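Local coordinates for lipoprotein (Mycoplasma mycoides subsp. capri, PDB 7ADK) that probably acts as a membrane-anchored peptidase of the chymotrypsin-like PA clan, at residues B[530-538]-B[737-745]. Sequence-based numbering, arbitrary orientation.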
loop_
_atom_site.group_PDB
_atom_site.type_symbol
_atom_site.label_atom_id
_atom_site.label_comp_id
_atom_site.label_asym_id
_atom_site.label_seq_id
_atom_site.Cartn_x
_atom_site.Cartn_y
_atom_site.Cartn_z
ATOM N N LYS B 530 35.636 5.449 31.451
ATOM C CA LYS B 530 34.994 6.008 30.252
ATOM C C LYS B 530 33.552 6.461 30.504
ATOM O O LYS B 530 33.213 7.605 30.225
ATOM C CB LYS B 530 35.087 5.007 29.092
ATOM C CG LYS B 530 34.546 5.625 27.798
ATOM C CD LYS B 530 34.718 4.705 26.587
ATOM C CE LYS B 530 34.109 5.389 25.363
ATOM N NZ LYS B 530 34.208 4.567 24.141
ATOM N N TYR B 531 32.712 5.587 31.045
ATOM C CA TYR B 531 31.282 5.836 31.284
ATOM C C TYR B 531 30.992 6.533 32.623
ATOM O O TYR B 531 30.014 6.235 33.318
ATOM C CB TYR B 531 30.516 4.530 31.079
ATOM C CG TYR B 531 30.779 3.915 29.722
ATOM C CD1 TYR B 531 30.309 4.560 28.568
ATOM C CD2 TYR B 531 31.506 2.713 29.614
ATOM C CE1 TYR B 531 30.584 4.018 27.302
ATOM C CE2 TYR B 531 31.768 2.159 28.350
ATOM C CZ TYR B 531 31.304 2.815 27.190
ATOM O OH TYR B 531 31.560 2.289 25.968
ATOM N N ASN B 532 31.867 7.471 33.002
ATOM C CA ASN B 532 31.696 8.348 34.148
ATOM C C ASN B 532 30.448 9.232 33.984
ATOM O O ASN B 532 30.131 9.690 32.887
ATOM C CB ASN B 532 32.975 9.184 34.309
ATOM C CG ASN B 532 32.976 10.028 35.566
ATOM O OD1 ASN B 532 32.553 9.614 36.633
ATOM N ND2 ASN B 532 33.430 11.246 35.486
ATOM N N GLY B 533 29.718 9.468 35.068
ATOM C CA GLY B 533 28.512 10.299 35.106
ATOM C C GLY B 533 27.262 9.707 34.445
ATOM O O GLY B 533 26.159 10.038 34.869
ATOM N N ALA B 534 27.404 8.800 33.474
ATOM C CA ALA B 534 26.300 8.117 32.799
ATOM C C ALA B 534 25.395 7.354 33.777
ATOM O O ALA B 534 25.889 6.649 34.659
ATOM C CB ALA B 534 26.858 7.189 31.727
ATOM N N GLY B 535 24.082 7.475 33.611
ATOM C CA GLY B 535 23.070 6.824 34.431
ATOM C C GLY B 535 22.422 5.614 33.773
ATOM O O GLY B 535 22.965 5.000 32.861
ATOM N N ILE B 536 21.230 5.269 34.246
ATOM C CA ILE B 536 20.383 4.211 33.694
ATOM C C ILE B 536 18.995 4.760 33.409
ATOM O O ILE B 536 18.519 5.623 34.137
ATOM C CB ILE B 536 20.291 2.987 34.639
ATOM C CG1 ILE B 536 19.761 3.311 36.052
ATOM C CG2 ILE B 536 21.646 2.281 34.738
ATOM C CD1 ILE B 536 18.282 3.010 36.233
ATOM N N PHE B 537 18.311 4.251 32.396
ATOM C CA PHE B 537 16.924 4.608 32.108
ATOM C C PHE B 537 16.163 3.439 31.469
ATOM O O PHE B 537 16.752 2.470 30.996
ATOM C CB PHE B 537 16.871 5.892 31.255
ATOM C CG PHE B 537 16.926 5.689 29.760
ATOM C CD1 PHE B 537 15.866 6.109 28.949
ATOM C CD2 PHE B 537 18.017 5.044 29.165
ATOM C CE1 PHE B 537 15.891 5.861 27.572
ATOM C CE2 PHE B 537 18.039 4.789 27.790
ATOM C CZ PHE B 537 16.968 5.192 26.993
ATOM N N ALA B 538 14.843 3.526 31.432
ATOM C CA ALA B 538 14.006 2.706 30.556
ATOM C C ALA B 538 13.287 3.610 29.565
ATOM O O ALA B 538 12.813 4.665 29.981
ATOM C CB ALA B 538 13.014 1.939 31.406
ATOM N N VAL B 737 23.291 18.063 28.930
ATOM C CA VAL B 737 22.898 16.699 28.549
ATOM C C VAL B 737 23.462 15.674 29.531
ATOM O O VAL B 737 24.527 15.881 30.116
ATOM C CB VAL B 737 23.308 16.307 27.116
ATOM C CG1 VAL B 737 22.688 17.207 26.063
ATOM C CG2 VAL B 737 24.807 16.254 26.893
ATOM N N LYS B 738 22.773 14.541 29.679
ATOM C CA LYS B 738 23.257 13.377 30.424
ATOM C C LYS B 738 23.029 12.102 29.622
ATOM O O LYS B 738 22.036 11.992 28.902
ATOM C CB LYS B 738 22.615 13.375 31.815
ATOM C CG LYS B 738 23.144 12.260 32.717
ATOM C CD LYS B 738 22.646 12.448 34.148
ATOM C CE LYS B 738 23.051 11.266 35.015
ATOM N NZ LYS B 738 22.625 11.438 36.396
ATOM N N LYS B 739 23.987 11.178 29.697
ATOM C CA LYS B 739 23.992 9.873 29.014
ATOM C C LYS B 739 23.408 8.786 29.912
ATOM O O LYS B 739 23.620 8.829 31.121
ATOM C CB LYS B 739 25.414 9.494 28.572
ATOM C CG LYS B 739 26.063 10.517 27.637
ATOM C CD LYS B 739 27.479 10.105 27.231
ATOM C CE LYS B 739 28.206 11.277 26.580
ATOM N NZ LYS B 739 29.558 10.934 26.120
ATOM N N TYR B 740 22.708 7.803 29.358
ATOM C CA TYR B 740 22.077 6.728 30.123
ATOM C C TYR B 740 22.117 5.375 29.394
ATOM O O TYR B 740 21.836 5.300 28.207
ATOM C CB TYR B 740 20.620 7.097 30.424
ATOM C CG TYR B 740 20.314 8.430 31.084
ATOM C CD1 TYR B 740 20.047 8.500 32.462
ATOM C CD2 TYR B 740 20.209 9.598 30.312
ATOM C CE1 TYR B 740 19.685 9.719 33.059
ATOM C CE2 TYR B 740 19.850 10.819 30.907
ATOM C CZ TYR B 740 19.566 10.882 32.281
ATOM O OH TYR B 740 19.152 12.033 32.865
ATOM N N PHE B 741 22.436 4.297 30.102
ATOM C CA PHE B 741 22.268 2.924 29.610
ATOM C C PHE B 741 20.814 2.449 29.724
ATOM O O PHE B 741 20.120 2.759 30.688
ATOM C CB PHE B 741 23.143 1.961 30.402
ATOM C CG PHE B 741 24.623 2.176 30.225
ATOM C CD1 PHE B 741 25.250 1.745 29.052
ATOM C CD2 PHE B 741 25.364 2.834 31.219
ATOM C CE1 PHE B 741 26.626 1.943 28.876
ATOM C CE2 PHE B 741 26.737 3.026 31.045
ATOM C CZ PHE B 741 27.371 2.572 29.881
ATOM N N ASN B 742 20.370 1.597 28.804
ATOM C CA ASN B 742 19.080 0.919 28.893
ATOM C C ASN B 742 19.064 -0.105 30.050
ATOM O O ASN B 742 19.960 -0.933 30.196
ATOM C CB ASN B 742 18.765 0.243 27.553
ATOM C CG ASN B 742 17.980 1.093 26.579
ATOM O OD1 ASN B 742 16.786 0.918 26.417
ATOM N ND2 ASN B 742 18.599 1.991 25.861
ATOM N N TYR B 743 18.013 -0.075 30.861
ATOM C CA TYR B 743 17.813 -0.856 32.073
ATOM C C TYR B 743 16.344 -1.270 32.284
ATOM O O TYR B 743 15.419 -0.623 31.793
ATOM C CB TYR B 743 18.326 -0.021 33.254
ATOM C CG TYR B 743 18.074 -0.656 34.601
ATOM C CD1 TYR B 743 18.898 -1.686 35.076
ATOM C CD2 TYR B 743 16.942 -0.290 35.340
ATOM C CE1 TYR B 743 18.605 -2.342 36.278
ATOM C CE2 TYR B 743 16.631 -0.955 36.529
ATOM C CZ TYR B 743 17.475 -1.969 37.011
ATOM O OH TYR B 743 17.219 -2.527 38.212
ATOM N N GLY B 744 16.114 -2.324 33.061
ATOM C CA GLY B 744 14.802 -2.787 33.516
ATOM C C GLY B 744 14.390 -4.149 32.964
ATOM O O GLY B 744 15.121 -4.768 32.190
ATOM N N LEU B 745 13.222 -4.633 33.384
ATOM C CA LEU B 745 12.604 -5.834 32.826
ATOM C C LEU B 745 12.057 -5.509 31.435
ATOM O O LEU B 745 11.377 -4.496 31.270
ATOM C CB LEU B 745 11.511 -6.335 33.784
ATOM C CG LEU B 745 10.685 -7.532 33.275
ATOM C CD1 LEU B 745 11.528 -8.779 33.104
ATOM C CD2 LEU B 745 9.579 -7.854 34.266
#
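Phe-741 drives its ring edge into a face of Tyr-531, a T-shaped pair with the planes 71° apart and CZ of Phe-741 3.7 Å from CG of Tyr-531. CZ lies toward the rim of the tyrosine ring, and CG of Lys-530 lies over the opposite face. CB of Ala-534 packs obliquely against the same phenylalanine, whose CG, anti to the carbonyl carbon and beside the backbone N (chi1 -66°), carries the ring back toward Tyr-531 and Ala-534. Also on the Phe-741 face, Ile-536 lies beside Tyr-743, pointing the same way, with CD1 3.7 Å from CD2 of the tyrosine. On the opposite face of the sheet from Phe-741, Phe-537 crosses Tyr-740 at about a right angle, CD2 of the former 3.5 Å from CB of the latter. Phe-537 also runs alongside Asn-742, ring and amide planes 66° apart, and stacks on Tyr-727.

Between these two layers the backbones pair in parallel. Gly-535 N donates to Lys-739 O (2.9 Å), and Gly-535 O accepts from Phe-741 N (2.9 Å). Phe-537 repeats this with Phe-741 O and Tyr-743 N, the last bond more bent. Strand 535-537 thus joins the sheet of 737-747 just before the chain enters strand 541-546 of the other sheet. Four backbone bonds are thus enclosed by mostly aromatic, buried side chains, with the Asn-742 amide against the Phe-537 ring.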